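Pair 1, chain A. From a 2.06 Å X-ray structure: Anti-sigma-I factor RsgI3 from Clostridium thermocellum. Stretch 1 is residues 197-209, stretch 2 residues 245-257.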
# COMPACT_ATOMS: atom_id res chain seq x y z
N ARG A 197 -5.51 -10.65 18.78
CA ARG A 197 -5.01 -9.41 18.12
C ARG A 197 -4.87 -9.69 16.62
O ARG A 197 -4.23 -10.65 16.27
CB ARG A 197 -3.67 -8.93 18.66
CG ARG A 197 -3.15 -7.74 17.85
CD ARG A 197 -1.87 -7.12 18.35
NE ARG A 197 -1.92 -6.82 19.78
CZ ARG A 197 -1.33 -7.57 20.70
NH1 ARG A 197 -0.66 -8.65 20.35
NH2 ARG A 197 -1.38 -7.20 21.95
N TRP A 198 -5.59 -8.94 15.80
CA TRP A 198 -5.47 -8.83 14.34
C TRP A 198 -4.69 -7.55 14.03
O TRP A 198 -5.05 -6.49 14.56
CB TRP A 198 -6.84 -8.77 13.69
CG TRP A 198 -7.67 -10.02 13.85
CD1 TRP A 198 -7.65 -11.12 13.04
CD2 TRP A 198 -8.71 -10.25 14.82
NE1 TRP A 198 -8.56 -12.05 13.49
CE2 TRP A 198 -9.22 -11.54 14.58
CE3 TRP A 198 -9.21 -9.52 15.91
CZ2 TRP A 198 -10.23 -12.10 15.38
CZ3 TRP A 198 -10.18 -10.08 16.71
CH2 TRP A 198 -10.71 -11.33 16.42
N VAL A 199 -3.63 -7.70 13.27
CA VAL A 199 -2.84 -6.56 12.72
C VAL A 199 -2.77 -6.70 11.22
O VAL A 199 -2.60 -7.84 10.75
CB VAL A 199 -1.43 -6.56 13.34
CG1 VAL A 199 -0.59 -5.41 12.74
CG2 VAL A 199 -1.54 -6.40 14.83
N GLY A 200 -2.72 -5.56 10.53
CA GLY A 200 -2.35 -5.49 9.13
C GLY A 200 -2.66 -4.13 8.53
O GLY A 200 -2.36 -3.12 9.16
N LYS A 201 -3.20 -4.19 7.32
CA LYS A 201 -3.49 -3.05 6.47
C LYS A 201 -4.90 -3.25 5.94
O LYS A 201 -5.30 -4.41 5.69
CB LYS A 201 -2.58 -2.90 5.24
CG LYS A 201 -1.09 -2.96 5.45
CD LYS A 201 -0.53 -1.72 6.06
CE LYS A 201 0.98 -1.73 6.23
NZ LYS A 201 1.44 -0.33 6.41
N ILE A 202 -5.54 -2.09 5.76
CA ILE A 202 -6.87 -1.89 5.15
C ILE A 202 -6.82 -0.77 4.09
O ILE A 202 -5.96 0.12 4.23
CB ILE A 202 -7.86 -1.64 6.28
CG1 ILE A 202 -9.29 -1.80 5.77
CG2 ILE A 202 -7.66 -0.32 7.03
CD1 ILE A 202 -10.31 -1.71 6.85
N ASP A 203 -7.58 -0.91 2.99
CA ASP A 203 -7.85 0.19 2.04
C ASP A 203 -9.32 0.17 1.72
O ASP A 203 -10.07 -0.77 2.08
CB ASP A 203 -6.98 0.17 0.77
CG ASP A 203 -7.09 -1.08 -0.07
OD1 ASP A 203 -8.08 -1.83 0.09
OD2 ASP A 203 -6.09 -1.39 -0.76
N THR A 204 -9.74 1.30 1.24
CA THR A 204 -11.17 1.67 1.14
C THR A 204 -11.48 1.77 -0.35
O THR A 204 -10.55 1.98 -1.13
CB THR A 204 -11.47 3.00 1.82
OG1 THR A 204 -10.81 4.04 1.09
CG2 THR A 204 -11.01 3.01 3.26
N ARG A 205 -12.76 1.78 -0.66
CA ARG A 205 -13.26 2.06 -2.03
C ARG A 205 -13.35 3.58 -2.21
O ARG A 205 -13.29 4.04 -3.33
CB ARG A 205 -14.62 1.37 -2.22
CG ARG A 205 -14.54 -0.14 -2.43
CD ARG A 205 -15.91 -0.81 -2.68
NE ARG A 205 -16.54 -0.14 -3.83
CZ ARG A 205 -16.27 -0.38 -5.10
NH1 ARG A 205 -15.43 -1.34 -5.43
NH2 ARG A 205 -16.87 0.33 -6.03
N TYR A 206 -13.62 4.36 -1.16
CA TYR A 206 -14.01 5.78 -1.32
C TYR A 206 -13.11 6.60 -0.44
O TYR A 206 -12.60 6.07 0.59
CB TYR A 206 -15.48 5.99 -0.95
CG TYR A 206 -16.37 5.01 -1.68
CD1 TYR A 206 -16.61 5.12 -3.04
CD2 TYR A 206 -16.94 3.95 -1.00
CE1 TYR A 206 -17.38 4.17 -3.71
CE2 TYR A 206 -17.68 2.98 -1.64
CZ TYR A 206 -17.91 3.09 -3.01
OH TYR A 206 -18.68 2.15 -3.61
N THR A 207 -12.95 7.84 -0.87
CA THR A 207 -12.34 8.94 -0.10
C THR A 207 -13.49 9.61 0.66
O THR A 207 -14.33 10.18 -0.01
CB THR A 207 -11.54 9.86 -1.04
OG1 THR A 207 -10.48 9.06 -1.52
CG2 THR A 207 -10.89 11.06 -0.39
N GLU A 208 -13.55 9.53 1.99
CA GLU A 208 -14.58 10.16 2.86
C GLU A 208 -14.52 9.63 4.30
O GLU A 208 -13.56 8.85 4.66
CB GLU A 208 -16.00 9.88 2.35
CG GLU A 208 -16.30 8.43 2.09
CD GLU A 208 -17.58 8.28 1.24
OE1 GLU A 208 -17.83 9.17 0.42
OE2 GLU A 208 -18.25 7.23 1.33
N GLU A 209 -15.50 10.01 5.10
CA GLU A 209 -15.46 9.67 6.53
C GLU A 209 -16.01 8.25 6.62
O GLU A 209 -17.13 8.02 6.16
CB GLU A 209 -16.17 10.69 7.41
CG GLU A 209 -16.05 10.34 8.88
CD GLU A 209 -16.60 11.36 9.87
OE1 GLU A 209 -17.82 11.72 9.84
OE2 GLU A 209 -15.80 11.76 10.71
N LYS A 245 -15.29 6.76 14.01
CA LYS A 245 -15.21 7.39 12.68
C LYS A 245 -13.78 7.70 12.35
O LYS A 245 -13.02 7.99 13.28
CB LYS A 245 -15.99 8.71 12.69
CG LYS A 245 -17.49 8.52 12.74
CD LYS A 245 -18.21 9.80 13.12
CE LYS A 245 -19.63 9.86 12.61
NZ LYS A 245 -20.58 9.15 13.50
N ILE A 246 -13.41 7.67 11.06
CA ILE A 246 -12.10 8.21 10.62
C ILE A 246 -12.24 8.60 9.14
O ILE A 246 -12.90 7.88 8.43
CB ILE A 246 -10.97 7.20 10.85
CG1 ILE A 246 -9.60 7.80 10.47
CG2 ILE A 246 -11.27 5.90 10.13
CD1 ILE A 246 -8.42 7.13 11.13
N GLU A 247 -11.61 9.69 8.73
CA GLU A 247 -11.48 10.13 7.31
C GLU A 247 -10.37 9.32 6.66
O GLU A 247 -9.27 9.28 7.21
CB GLU A 247 -11.20 11.64 7.25
CG GLU A 247 -12.47 12.44 7.02
CD GLU A 247 -12.49 13.88 7.46
OE1 GLU A 247 -11.43 14.47 7.59
OE2 GLU A 247 -13.61 14.42 7.63
N LEU A 248 -10.65 8.63 5.57
CA LEU A 248 -9.64 7.85 4.84
C LEU A 248 -9.70 8.19 3.36
O LEU A 248 -10.75 8.61 2.85
CB LEU A 248 -9.87 6.37 5.05
CG LEU A 248 -9.90 5.92 6.50
CD1 LEU A 248 -10.46 4.52 6.62
CD2 LEU A 248 -8.52 6.02 7.17
N LYS A 249 -8.59 8.01 2.69
CA LYS A 249 -8.55 8.20 1.24
C LYS A 249 -8.60 6.83 0.55
O LYS A 249 -7.89 5.92 0.96
CB LYS A 249 -7.32 9.02 0.90
CG LYS A 249 -7.27 10.45 1.46
CD LYS A 249 -5.96 11.15 1.03
CE LYS A 249 -5.77 12.56 1.54
NZ LYS A 249 -4.36 13.00 1.34
N ALA A 250 -9.32 6.71 -0.56
CA ALA A 250 -9.21 5.53 -1.44
C ALA A 250 -7.81 5.51 -2.04
O ALA A 250 -7.20 6.56 -2.26
CB ALA A 250 -10.26 5.60 -2.51
N GLY A 251 -7.34 4.33 -2.34
CA GLY A 251 -6.16 4.13 -3.16
C GLY A 251 -4.91 3.97 -2.32
O GLY A 251 -3.86 4.04 -2.92
N ARG A 252 -5.00 3.90 -0.99
CA ARG A 252 -3.80 3.68 -0.15
C ARG A 252 -4.16 2.80 1.06
O ARG A 252 -5.27 2.80 1.39
CB ARG A 252 -3.17 5.01 0.30
CG ARG A 252 -4.12 6.01 0.93
CD ARG A 252 -3.40 6.95 1.89
NE ARG A 252 -2.81 6.24 3.04
CZ ARG A 252 -2.11 6.81 4.05
NH1 ARG A 252 -1.89 8.12 4.10
NH2 ARG A 252 -1.61 6.05 5.00
N GLN A 253 -3.17 2.16 1.68
CA GLN A 253 -3.26 1.25 2.83
C GLN A 253 -3.12 2.09 4.08
O GLN A 253 -2.35 3.09 4.05
CB GLN A 253 -2.15 0.20 2.76
CG GLN A 253 -2.36 -0.89 1.73
CD GLN A 253 -1.27 -1.89 1.94
OE1 GLN A 253 -0.13 -1.60 2.42
NE2 GLN A 253 -1.65 -3.11 1.67
N TYR A 254 -3.85 1.70 5.10
CA TYR A 254 -3.75 2.26 6.45
C TYR A 254 -3.52 1.08 7.39
O TYR A 254 -3.94 -0.09 7.12
CB TYR A 254 -5.00 3.02 6.86
CG TYR A 254 -5.33 4.21 6.06
CD1 TYR A 254 -6.03 4.14 4.88
CD2 TYR A 254 -4.84 5.45 6.47
CE1 TYR A 254 -6.34 5.30 4.17
CE2 TYR A 254 -5.09 6.59 5.74
CZ TYR A 254 -5.81 6.51 4.57
OH TYR A 254 -6.05 7.64 3.86
N ASP A 255 -2.80 1.35 8.46
CA ASP A 255 -2.63 0.33 9.52
C ASP A 255 -4.00 -0.00 10.10
O ASP A 255 -4.92 0.91 10.29
CB ASP A 255 -1.64 0.80 10.59
CG ASP A 255 -0.21 0.87 10.08
OD1 ASP A 255 0.25 -0.11 9.49
OD2 ASP A 255 0.37 1.91 10.20
N ILE A 256 -4.15 -1.27 10.51
CA ILE A 256 -5.35 -1.66 11.27
C ILE A 256 -4.86 -2.59 12.40
O ILE A 256 -4.05 -3.48 12.11
CB ILE A 256 -6.43 -2.30 10.38
CG1 ILE A 256 -7.62 -2.78 11.25
CG2 ILE A 256 -5.89 -3.45 9.53
CD1 ILE A 256 -8.86 -3.27 10.51
N LYS A 257 -5.36 -2.37 13.60
CA LYS A 257 -5.23 -3.28 14.77
C LYS A 257 -6.61 -3.42 15.37
O LYS A 257 -7.35 -2.39 15.52
CB LYS A 257 -4.16 -2.79 15.74
CG LYS A 257 -3.91 -3.75 16.92
CD LYS A 257 -2.59 -3.47 17.68
CE LYS A 257 -2.56 -2.07 18.25
NZ LYS A 257 -1.37 -1.84 19.12
O HOH W 1 -0.28 -2.52 10.51
O HOH W 2 0.27 1.98 5.29
O HOH W 3 -7.69 3.36 1.36
O HOH W 4 -8.30 1.55 -2.30
O HOH W 5 -8.09 8.65 -3.23

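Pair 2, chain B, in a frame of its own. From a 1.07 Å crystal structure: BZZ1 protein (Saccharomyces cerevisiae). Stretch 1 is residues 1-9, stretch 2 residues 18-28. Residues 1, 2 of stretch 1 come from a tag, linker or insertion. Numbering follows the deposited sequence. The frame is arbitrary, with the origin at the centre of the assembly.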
# COMPACT_ATOMS: atom_id res chain seq x y z
N GLY B 1 1.14 -6.95 10.59
CA GLY B 1 1.46 -5.55 10.86
C GLY B 1 0.66 -4.76 9.86
O GLY B 1 0.02 -5.31 8.97
N ALA B 2 0.66 -3.45 10.09
CA ALA B 2 -0.12 -2.57 9.26
C ALA B 2 0.63 -1.26 9.06
O ALA B 2 1.56 -0.87 9.78
CB ALA B 2 -1.49 -2.27 9.90
N MET B 3 0.22 -0.56 8.03
CA MET B 3 0.70 0.78 7.67
C MET B 3 -0.46 1.71 7.47
O MET B 3 -1.56 1.30 7.12
CB MET B 3 1.53 0.77 6.37
CG MET B 3 2.73 -0.15 6.42
SD MET B 3 3.84 0.30 5.06
CE MET B 3 4.62 1.70 5.91
N GLU B 4 -0.27 2.98 7.73
CA GLU B 4 -1.30 4.02 7.53
C GLU B 4 -0.85 4.92 6.39
O GLU B 4 0.26 5.50 6.46
CB GLU B 4 -1.52 4.84 8.79
CG GLU B 4 -2.34 6.09 8.57
CD GLU B 4 -2.59 6.93 9.79
OE1 GLU B 4 -2.08 6.62 10.88
OE2 GLU B 4 -3.34 7.93 9.65
N ALA B 5 -1.64 5.07 5.38
CA ALA B 5 -1.38 5.93 4.24
C ALA B 5 -1.39 7.39 4.72
O ALA B 5 -2.27 7.82 5.41
CB ALA B 5 -2.39 5.72 3.11
N ILE B 6 -0.37 8.09 4.31
CA ILE B 6 -0.31 9.54 4.58
C ILE B 6 -0.31 10.35 3.29
O ILE B 6 -0.41 11.60 3.43
CB ILE B 6 0.88 9.89 5.50
CG1 ILE B 6 2.22 9.34 5.05
CG2 ILE B 6 0.56 9.40 6.92
CD1 ILE B 6 3.44 9.96 5.76
N TYR B 7 -0.19 9.77 2.13
CA TYR B 7 -0.28 10.41 0.81
C TYR B 7 -1.10 9.49 -0.09
O TYR B 7 -1.16 8.27 0.07
CB TYR B 7 1.12 10.63 0.23
CG TYR B 7 1.95 11.61 1.06
CD1 TYR B 7 1.66 12.97 1.18
CD2 TYR B 7 3.04 11.08 1.73
CE1 TYR B 7 2.45 13.80 1.95
CE2 TYR B 7 3.81 11.93 2.50
CZ TYR B 7 3.54 13.27 2.62
OH TYR B 7 4.34 14.09 3.38
N ALA B 8 -1.76 10.08 -1.07
CA ALA B 8 -2.55 9.37 -2.05
C ALA B 8 -1.64 8.78 -3.12
O ALA B 8 -0.70 9.38 -3.56
CB ALA B 8 -3.52 10.29 -2.78
N TYR B 9 -2.01 7.57 -3.59
CA TYR B 9 -1.39 6.98 -4.75
C TYR B 9 -2.49 6.43 -5.64
O TYR B 9 -3.39 5.75 -5.13
CB TYR B 9 -0.39 5.86 -4.36
CG TYR B 9 0.21 5.24 -5.58
CD1 TYR B 9 1.11 5.97 -6.37
CD2 TYR B 9 -0.10 3.95 -5.98
CE1 TYR B 9 1.67 5.44 -7.50
CE2 TYR B 9 0.48 3.40 -7.14
CZ TYR B 9 1.36 4.15 -7.86
OH TYR B 9 1.92 3.67 -9.01
N SER B 18 -4.76 1.58 -5.43
CA SER B 18 -4.87 2.99 -5.01
C SER B 18 -5.05 3.08 -3.51
O SER B 18 -5.80 2.36 -2.92
CB SER B 18 -6.02 3.68 -5.75
OG SER B 18 -5.76 3.68 -7.17
N ILE B 19 -4.34 4.00 -2.88
CA ILE B 19 -4.47 4.32 -1.44
C ILE B 19 -4.73 5.80 -1.30
O ILE B 19 -4.34 6.61 -2.13
CB ILE B 19 -3.23 3.85 -0.69
CG1 ILE B 19 -1.95 4.56 -1.12
CG2 ILE B 19 -3.13 2.35 -0.86
CD1 ILE B 19 -0.76 4.32 -0.23
N ASP B 20 -5.39 6.11 -0.17
CA ASP B 20 -5.76 7.47 0.19
C ASP B 20 -5.32 7.70 1.63
O ASP B 20 -5.30 6.78 2.44
CB ASP B 20 -7.27 7.71 0.11
CG ASP B 20 -7.82 7.40 -1.26
OD1 ASP B 20 -7.54 8.22 -2.18
OD2 ASP B 20 -8.49 6.37 -1.52
N PRO B 21 -4.98 8.96 1.93
CA PRO B 21 -4.65 9.29 3.33
C PRO B 21 -5.65 8.74 4.33
O PRO B 21 -6.87 8.84 4.09
CB PRO B 21 -4.66 10.81 3.32
CG PRO B 21 -4.14 11.14 1.95
CD PRO B 21 -4.88 10.13 1.05
N GLY B 22 -5.16 8.12 5.37
CA GLY B 22 -5.96 7.55 6.43
C GLY B 22 -6.26 6.07 6.22
O GLY B 22 -6.72 5.45 7.20
N ASP B 23 -6.00 5.50 5.06
CA ASP B 23 -6.16 4.07 4.87
C ASP B 23 -5.27 3.27 5.82
O ASP B 23 -4.07 3.60 5.92
CB ASP B 23 -5.88 3.63 3.43
CG ASP B 23 -6.82 4.04 2.35
OD1 ASP B 23 -7.95 4.49 2.66
OD2 ASP B 23 -6.50 3.82 1.16
N ILE B 24 -5.81 2.27 6.45
CA ILE B 24 -5.04 1.35 7.30
C ILE B 24 -4.89 0.06 6.49
O ILE B 24 -5.88 -0.64 6.22
CB ILE B 24 -5.68 1.07 8.65
CG1 ILE B 24 -5.93 2.35 9.45
CG2 ILE B 24 -4.85 0.07 9.46
CD1 ILE B 24 -4.64 3.17 9.62
N ILE B 25 -3.68 -0.21 6.12
CA ILE B 25 -3.32 -1.26 5.19
C ILE B 25 -2.59 -2.41 5.89
O ILE B 25 -1.54 -2.20 6.48
CB ILE B 25 -2.47 -0.74 4.01
CG1 ILE B 25 -3.08 0.52 3.37
CG2 ILE B 25 -2.29 -1.83 3.00
CD1 ILE B 25 -2.03 1.33 2.62
N THR B 26 -3.14 -3.61 5.87
CA THR B 26 -2.49 -4.77 6.48
C THR B 26 -1.38 -5.25 5.56
O THR B 26 -1.59 -5.45 4.34
CB THR B 26 -3.53 -5.89 6.68
OG1 THR B 26 -4.52 -5.34 7.59
CG2 THR B 26 -2.87 -7.10 7.31
N VAL B 27 -0.17 -5.40 6.11
CA VAL B 27 0.98 -5.80 5.33
C VAL B 27 0.98 -7.30 5.13
O VAL B 27 0.90 -8.03 6.10
CB VAL B 27 2.27 -5.40 6.02
CG1 VAL B 27 3.49 -5.97 5.33
CG2 VAL B 27 2.31 -3.86 6.06
N ILE B 28 1.09 -7.71 3.87
CA ILE B 28 1.24 -9.12 3.51
C ILE B 28 2.69 -9.43 3.19
O ILE B 28 3.20 -10.45 3.70
CB ILE B 28 0.29 -9.48 2.39
CG1 ILE B 28 -1.21 -9.28 2.80
CG2 ILE B 28 0.49 -10.92 1.89
CD1 ILE B 28 -2.17 -9.38 1.63

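Superposing N, CA and C of 14 central residues brings pair 2 onto pair 1 with an RMSD of 0.9 Å. In each, two antiparallel strands pair, the regular ladder is interrupted by a loop, and hydrogen-bonded pairing between the two stretches resumes beyond it, as strand pairing in pair 1 and as a single bridge in pair 2; the strand axes make 149° in pair 1 (197-202 with 254-257) and 152° in pair 2 (2-4 with 24-27).

The backbone ladder supports the match. I202(A) coincides with M3(B) (CA atoms 0.3 Å apart) and Y254(A) with I25(B) (0.5 Å). Both are reciprocal hydrogen-bonded pairs: I202(A) N to Y254(A) O is 2.9 Å and Y254(A) N to I202(A) O 2.8 Å, while M3(B) N to I25(B) O is 2.9 Å and I25(B) N to M3(B) O 2.8 Å. Beyond the loop, E208(A) and L248(A) exchange two bonds of 3.1 Å between N and O of each, as do Y9(B) and I19(B), at 2.9 Å from Y9(B) N to I19(B) O and 3.0 Å from I19(B) N to Y9(B) O.

On the face carrying I202(A), Y254(A) and I256(A), the branched I202(A) reaches both neighbours: its CG2 lies 4.3 Å from Y254(A) CB and 4.1 Å from I256(A) CB. At the first matched position M3(B) uses an unbranched chain, its CG 3.8 Å from CG2 of V27(B), the counterpart of I256(A). The end of M3(B) then leads away from the other stretch.

A clear change in bonding lies at T204(A) and A5(B), both directed toward the other stretch. T204(A) CG2 packs 3.7 Å from L248(A) CD1, and its OG1 donates to Y206(A) O at 2.8 Å. Water 3 accepts from T204(A) N at 2.9 Å and donates to R252(A) O at 2.5 Å. In pair 2 the corresponding backbone contact is direct, A5(B) N to D23(B) O at 2.9 Å. Likewise, water 4 links T204(A) O (2.6 Å) to G251(A) N (2.9 Å), whereas G22(B) N donates directly to A5(B) O at 2.9 Å. The small A5(B) methyl still makes apolar contact, its CB 4.0 Å from I19(B) CD1 and 4.4 Å from I25(B) CD1.

The glycines G251(A) and G22(B) match within 0.7 Å. Their phi/psi values, 95/6 and 95/-11, would jam a CB against the preceding carbonyl oxygen. Before them, A250(A) N donates to T207(A) OG1 at 2.8 Å; the matched P21(B) has no amide hydrogen, and apolar contact replaces that bond, with A8(B) CB 4.1 Å from P21(B) CD.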